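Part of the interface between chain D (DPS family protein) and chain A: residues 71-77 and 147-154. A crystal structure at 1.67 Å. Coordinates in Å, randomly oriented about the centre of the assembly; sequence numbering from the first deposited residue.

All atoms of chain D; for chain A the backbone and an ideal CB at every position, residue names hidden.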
ATOM      1  N   ALA D  71     -19.744  -2.234 -24.467  1.00  8.62           N
ATOM      2  CA  ALA D  71     -20.150  -0.998 -25.087  1.00  8.83           C
ATOM      3  C   ALA D  71     -18.983  -0.371 -25.848  1.00  8.43           C
ATOM      4  O   ALA D  71     -19.161   0.140 -26.934  1.00  8.43           O
ATOM      5  CB  ALA D  71     -20.643  -0.013 -24.028  1.00  8.48           C
ATOM      6  N   GLU D  72     -17.831  -0.391 -25.231  1.00  7.41           N
ATOM      7  CA  GLU D  72     -16.608   0.132 -25.883  1.00  9.56           C
ATOM      8  C   GLU D  72     -16.156  -0.667 -27.079  1.00  7.98           C
ATOM      9  O   GLU D  72     -15.648  -0.056 -28.024  1.00  5.91           O
ATOM     10  CB  GLU D  72     -15.514   0.399 -24.873  1.00 11.00           C
ATOM     11  CG  GLU D  72     -15.987   1.642 -24.015  1.00 13.18           C
ATOM     12  CD  GLU D  72     -15.017   2.165 -23.009  1.00 19.22           C
ATOM     13  OE1 GLU D  72     -15.436   3.143 -22.279  1.00 19.50           O
ATOM     14  OE2 GLU D  72     -13.896   1.613 -22.912  1.00 19.96           O
ATOM     15  N   ARG D  73     -16.372  -1.985 -27.084  1.00  7.12           N
ATOM     16  CA  ARG D  73     -16.104  -2.764 -28.292  1.00  6.58           C
ATOM     17  C   ARG D  73     -17.009  -2.337 -29.445  1.00  6.80           C
ATOM     18  O   ARG D  73     -16.532  -2.204 -30.568  1.00  6.68           O
ATOM     19  CB  ARG D  73     -16.198  -4.268 -28.040  1.00  6.23           C
ATOM     20  CG  ARG D  73     -15.776  -5.115 -29.238  1.00  5.92           C
ATOM     21  CD  ARG D  73     -14.290  -5.033 -29.501  1.00  7.18           C
ATOM     22  NE  ARG D  73     -13.916  -5.541 -30.823  1.00  6.28           N
ATOM     23  CZ  ARG D  73     -12.779  -5.237 -31.442  1.00  7.98           C
ATOM     24  NH1 ARG D  73     -11.878  -4.460 -30.865  1.00  8.35           N
ATOM     25  NH2 ARG D  73     -12.550  -5.698 -32.663  1.00  7.60           N
ATOM     26  N   ILE D  74     -18.278  -2.059 -29.142  1.00  6.13           N
ATOM     27  CA  ILE D  74     -19.253  -1.654 -30.142  1.00  7.38           C
ATOM     28  C   ILE D  74     -18.808  -0.319 -30.704  1.00  6.67           C
ATOM     29  O   ILE D  74     -18.761  -0.129 -31.919  1.00  8.19           O
ATOM     30  CB  ILE D  74     -20.662  -1.586 -29.540  1.00  7.47           C
ATOM     31  CG1 ILE D  74     -21.150  -3.020 -29.222  1.00  8.58           C
ATOM     32  CG2 ILE D  74     -21.615  -0.886 -30.506  1.00 11.96           C
ATOM     33  CD1 ILE D  74     -22.274  -3.111 -28.138  1.00  7.89           C
ATOM     34  N   LEU D  75     -18.410   0.604 -29.838  1.00  6.97           N
ATOM     35  CA  LEU D  75     -17.864   1.899 -30.282  1.00  7.43           C
ATOM     36  C   LEU D  75     -16.582   1.754 -31.149  1.00  7.19           C
ATOM     37  O   LEU D  75     -16.371   2.500 -32.097  1.00  8.06           O
ATOM     38  CB  LEU D  75     -17.549   2.790 -29.053  1.00  7.79           C
ATOM     39  CG  LEU D  75     -18.747   3.346 -28.261  1.00 10.98           C
ATOM     40  CD1 LEU D  75     -18.354   3.666 -26.827  1.00 10.79           C
ATOM     41  CD2 LEU D  75     -19.308   4.545 -28.984  1.00  7.37           C
ATOM     42  N   THR D  76     -15.723   0.809 -30.776  1.00  5.60           N
ATOM     43  CA  THR D  76     -14.487   0.507 -31.461  1.00  5.86           C
ATOM     44  C   THR D  76     -14.732   0.018 -32.905  1.00  5.85           C
ATOM     45  O   THR D  76     -13.919   0.257 -33.787  1.00  6.21           O
ATOM     46  CB  THR D  76     -13.645  -0.485 -30.634  1.00  4.53           C
ATOM     47  OG1 THR D  76     -13.322   0.177 -29.371  1.00  6.58           O
ATOM     48  CG2 THR D  76     -12.359  -0.922 -31.311  1.00  4.76           C
ATOM     49  N   LEU D  77     -15.877  -0.629 -33.112  1.00  6.60           N
ATOM     50  CA  LEU D  77     -16.331  -1.091 -34.426  1.00  7.22           C
ATOM     51  C   LEU D  77     -17.066   0.021 -35.187  1.00  8.40           C
ATOM     52  O   LEU D  77     -17.592  -0.218 -36.280  1.00 10.56           O
ATOM     53  CB  LEU D  77     -17.267  -2.319 -34.272  1.00  7.27           C
ATOM     54  CG  LEU D  77     -16.523  -3.571 -33.808  1.00  6.53           C
ATOM     55  CD1 LEU D  77     -17.543  -4.661 -33.449  1.00 10.37           C
ATOM     56  CD2 LEU D  77     -15.518  -4.090 -34.784  1.00  9.37           C
TER
ATOM     57  N   UNK A 147      -5.029  -1.902 -29.308  1.00  4.77           N
ATOM     58  CA  UNK A 147      -4.795  -0.793 -30.209  1.00  4.37           C
ATOM     59  C   UNK A 147      -5.996  -0.404 -30.997  1.00  5.19           C
ATOM     60  O   UNK A 147      -6.136   0.757 -31.354  1.00  5.59           O
ATOM     61  CB  UNK A 147      -3.653  -1.128 -31.170  1.00  4.37           C
ATOM     62  N   UNK A 148      -6.865  -1.359 -31.306  1.00  5.04           N
ATOM     63  CA  UNK A 148      -8.178  -1.039 -31.861  1.00  5.47           C
ATOM     64  C   UNK A 148      -8.951  -0.110 -30.950  1.00  5.48           C
ATOM     65  O   UNK A 148      -9.459   0.905 -31.422  1.00  5.18           O
ATOM     66  CB  UNK A 148      -8.983  -2.317 -32.104  1.00  5.47           C
ATOM     67  N   UNK A 149      -8.962  -0.416 -29.649  1.00  4.89           N
ATOM     68  CA  UNK A 149      -9.608   0.437 -28.675  1.00  5.36           C
ATOM     69  C   UNK A 149      -8.997   1.860 -28.703  1.00  5.57           C
ATOM     70  O   UNK A 149      -9.708   2.865 -28.676  1.00  4.49           O
ATOM     71  CB  UNK A 149      -9.485  -0.179 -27.280  1.00  5.36           C
ATOM     72  N   UNK A 150      -7.684   1.909 -28.673  1.00  5.29           N
ATOM     73  CA  UNK A 150      -6.991   3.184 -28.698  1.00  5.71           C
ATOM     74  C   UNK A 150      -7.283   4.004 -29.934  1.00  6.21           C
ATOM     75  O   UNK A 150      -7.500   5.221 -29.843  1.00  5.72           O
ATOM     76  CB  UNK A 150      -5.482   2.954 -28.588  1.00  5.71           C
ATOM     77  N   UNK A 151      -7.328   3.341 -31.089  1.00  7.11           N
ATOM     78  CA  UNK A 151      -7.653   4.033 -32.321  1.00  7.28           C
ATOM     79  C   UNK A 151      -9.049   4.636 -32.283  1.00  8.17           C
ATOM     80  O   UNK A 151      -9.260   5.776 -32.746  1.00  8.89           O
ATOM     81  CB  UNK A 151      -7.529   3.076 -33.508  1.00  7.28           C
ATOM     82  N   UNK A 152     -10.013   3.956 -31.665  1.00  8.92           N
ATOM     83  CA  UNK A 152     -11.332   4.543 -31.479  1.00  8.87           C
ATOM     84  C   UNK A 152     -11.227   5.835 -30.664  1.00  9.31           C
ATOM     85  O   UNK A 152     -11.753   6.903 -31.058  1.00  8.80           O
ATOM     86  CB  UNK A 152     -12.269   3.548 -30.791  1.00  8.87           C
ATOM     87  N   UNK A 153     -10.516   5.774 -29.552  1.00  7.76           N
ATOM     88  CA  UNK A 153     -10.369   6.937 -28.670  1.00  8.31           C
ATOM     89  C   UNK A 153      -9.652   8.127 -29.347  1.00  8.57           C
ATOM     90  O   UNK A 153     -10.098   9.267 -29.236  1.00  7.74           O
ATOM     91  CB  UNK A 153      -9.599   6.526 -27.413  1.00  8.31           C
ATOM     92  N   UNK A 154      -8.561   7.849 -30.042  1.00  8.75           N
ATOM     93  CA  UNK A 154      -7.798   8.899 -30.708  1.00  8.64           C
ATOM     94  C   UNK A 154      -8.683   9.586 -31.758  1.00  8.88           C
ATOM     95  O   UNK A 154      -8.714  10.802 -31.876  1.00  8.55           O
ATOM     96  CB  UNK A 154      -6.535   8.325 -31.353  1.00  8.64           C
TER

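All eight positions of chain A are helical, and the helix crosses that of chain D at 70°. What chain D asks of each position depends on where its CB points and how far a side chain from there can reach.

At position 147 nothing of chain D lies within 5.5 Å of the ideal CB, so this contact sets no preference. The residue is Gln A147, its amide engaged elsewhere in the structure.

Position 148 points toward chain D. Its ideal CB lies 3.7 Å from Thr D76 CG2 and 3.8 Å from Arg D73 NH1, so a positive guanidinium waits beside a methyl group. An acid suits best; a neutral acceptor such as Gln or Asn could also bond. The deposited Glu A148 forms a salt bridge: its OE1 accepts hydrogen bonds from both Arg D73 NH1 and Arg D73 NH2, each at 2.8 Å. The carboxylate oxygen lies near the guanidinium plane, at its edge.

At position 149 the CB leaves sideways, 4.4 Å from Thr D76 OG1, and the carboxylate of Glu D72 lies farther along. A long basic chain, Lys or Arg, could reach that charge; a short polar residue would fit but fall short. Lys A149 is extended, all four chi angles t, and makes a long salt bridge, NZ to Glu D72 OE2 at 3.8 Å. A water closes the gap, donating to Glu D72 OE2 and accepting a weak hydrogen bond from Lys A149 NZ.

Position 150 points away and 151 sideways, neither with chain D within 5.5 Å of its ideal CB. They are Leu A150 and Val A151, which do not touch this stretch.

Position 152 faces chain D squarely, its ideal CB 3.8 Å from Thr D76 OG1. Leu D75 and the aliphatic part of Glu D72 offer a broad surface, suited to a large apolar or aromatic side chain: Leu, Met, Phe or Trp. Trp A152 lies with Leu D75 CB over a face, 4.0 Å from the centroid of its five-membered ring, a CH-pi contact. Its CZ2 meets Leu D75 CD1 at 3.7 Å, and its CH2 reaches Glu D72 CG at 3.7 Å.

Position 153 starts sideways and out of contact, so only a long side chain could return. Selenomethionine Met A153 brings CE to 4.2 Å from Glu D72 OE2. Position 154 is out of reach and holds Leu A154.

Chain A 147-154: QEKLVWML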
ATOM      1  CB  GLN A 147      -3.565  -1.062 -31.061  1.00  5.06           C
ATOM      2  CG  GLN A 147      -2.355  -0.993 -30.185  1.00  3.78           C
ATOM      3  CD  GLN A 147      -1.059  -1.517 -30.856  1.00  5.82           C
ATOM      4  OE1 GLN A 147      -1.087  -2.089 -31.952  1.00  5.40           O
ATOM      5  NE2 GLN A 147       0.040  -1.344 -30.166  1.00  5.35           N
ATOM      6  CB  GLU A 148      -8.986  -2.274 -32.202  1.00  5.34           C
ATOM      7  CG  GLU A 148      -8.444  -3.072 -33.376  1.00  5.05           C
ATOM      8  CD  GLU A 148      -9.209  -4.341 -33.657  1.00  6.13           C
ATOM      9  OE1 GLU A 148      -9.846  -4.883 -32.711  1.00  7.10           O
ATOM     10  OE2 GLU A 148      -9.088  -4.926 -34.761  1.00  5.83           O
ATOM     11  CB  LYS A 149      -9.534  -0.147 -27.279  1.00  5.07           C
ATOM     12  CG  LYS A 149     -10.294   0.656 -26.244  1.00  6.70           C
ATOM     13  CD  LYS A 149     -10.099   0.064 -24.856  1.00 10.76           C
ATOM     14  CE  LYS A 149     -10.651   0.973 -23.790  1.00 16.24           C
ATOM     15  NZ  LYS A 149     -10.376   0.412 -22.395  1.00 18.20           N
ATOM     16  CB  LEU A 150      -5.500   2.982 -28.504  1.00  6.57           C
ATOM     17  CG  LEU A 150      -4.638   4.234 -28.353  1.00  7.78           C
ATOM     18  CD1 LEU A 150      -5.198   5.166 -27.273  1.00  9.06           C
ATOM     19  CD2 LEU A 150      -3.178   3.793 -28.085  1.00  9.50           C
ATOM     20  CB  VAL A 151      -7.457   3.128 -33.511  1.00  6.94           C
ATOM     21  CG1 VAL A 151      -8.079   3.725 -34.792  1.00  5.40           C
ATOM     22  CG2 VAL A 151      -5.922   2.936 -33.701  1.00  6.95           C
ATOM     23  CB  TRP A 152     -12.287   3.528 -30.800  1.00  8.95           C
ATOM     24  CG  TRP A 152     -13.316   4.195 -29.940  1.00  8.93           C
ATOM     25  CD1 TRP A 152     -14.256   5.121 -30.342  1.00 12.23           C
ATOM     26  CD2 TRP A 152     -13.480   4.063 -28.542  1.00  8.16           C
ATOM     27  NE1 TRP A 152     -14.949   5.597 -29.276  1.00 11.53           N
ATOM     28  CE2 TRP A 152     -14.533   4.945 -28.153  1.00  9.90           C
ATOM     29  CE3 TRP A 152     -12.860   3.300 -27.565  1.00  8.97           C
ATOM     30  CZ2 TRP A 152     -14.943   5.053 -26.863  1.00  9.31           C
ATOM     31  CZ3 TRP A 152     -13.304   3.394 -26.284  1.00  9.83           C
ATOM     32  CH2 TRP A 152     -14.329   4.279 -25.934  1.00 10.84           C
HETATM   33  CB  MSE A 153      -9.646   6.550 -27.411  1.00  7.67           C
HETATM   34  CG  MSE A 153     -10.363   5.515 -26.610  1.00  7.88           C
HETATM   35 SE   MSE A 153      -9.591   5.129 -24.891  0.95 11.79          SE
HETATM   36  CE  MSE A 153     -11.190   4.584 -24.186  1.00 14.10           C
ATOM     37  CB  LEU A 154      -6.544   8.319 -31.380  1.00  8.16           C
ATOM     38  CG  LEU A 154      -5.469   7.704 -30.478  1.00  9.28           C
ATOM     39  CD1 LEU A 154      -4.352   6.994 -31.340  1.00 10.97           C
ATOM     40  CD2 LEU A 154      -4.907   8.696 -29.519  1.00  9.95           C
TER
HETATM   41  O   HOH W   1     -13.264  -0.795 -22.820  1.00  9.57           O
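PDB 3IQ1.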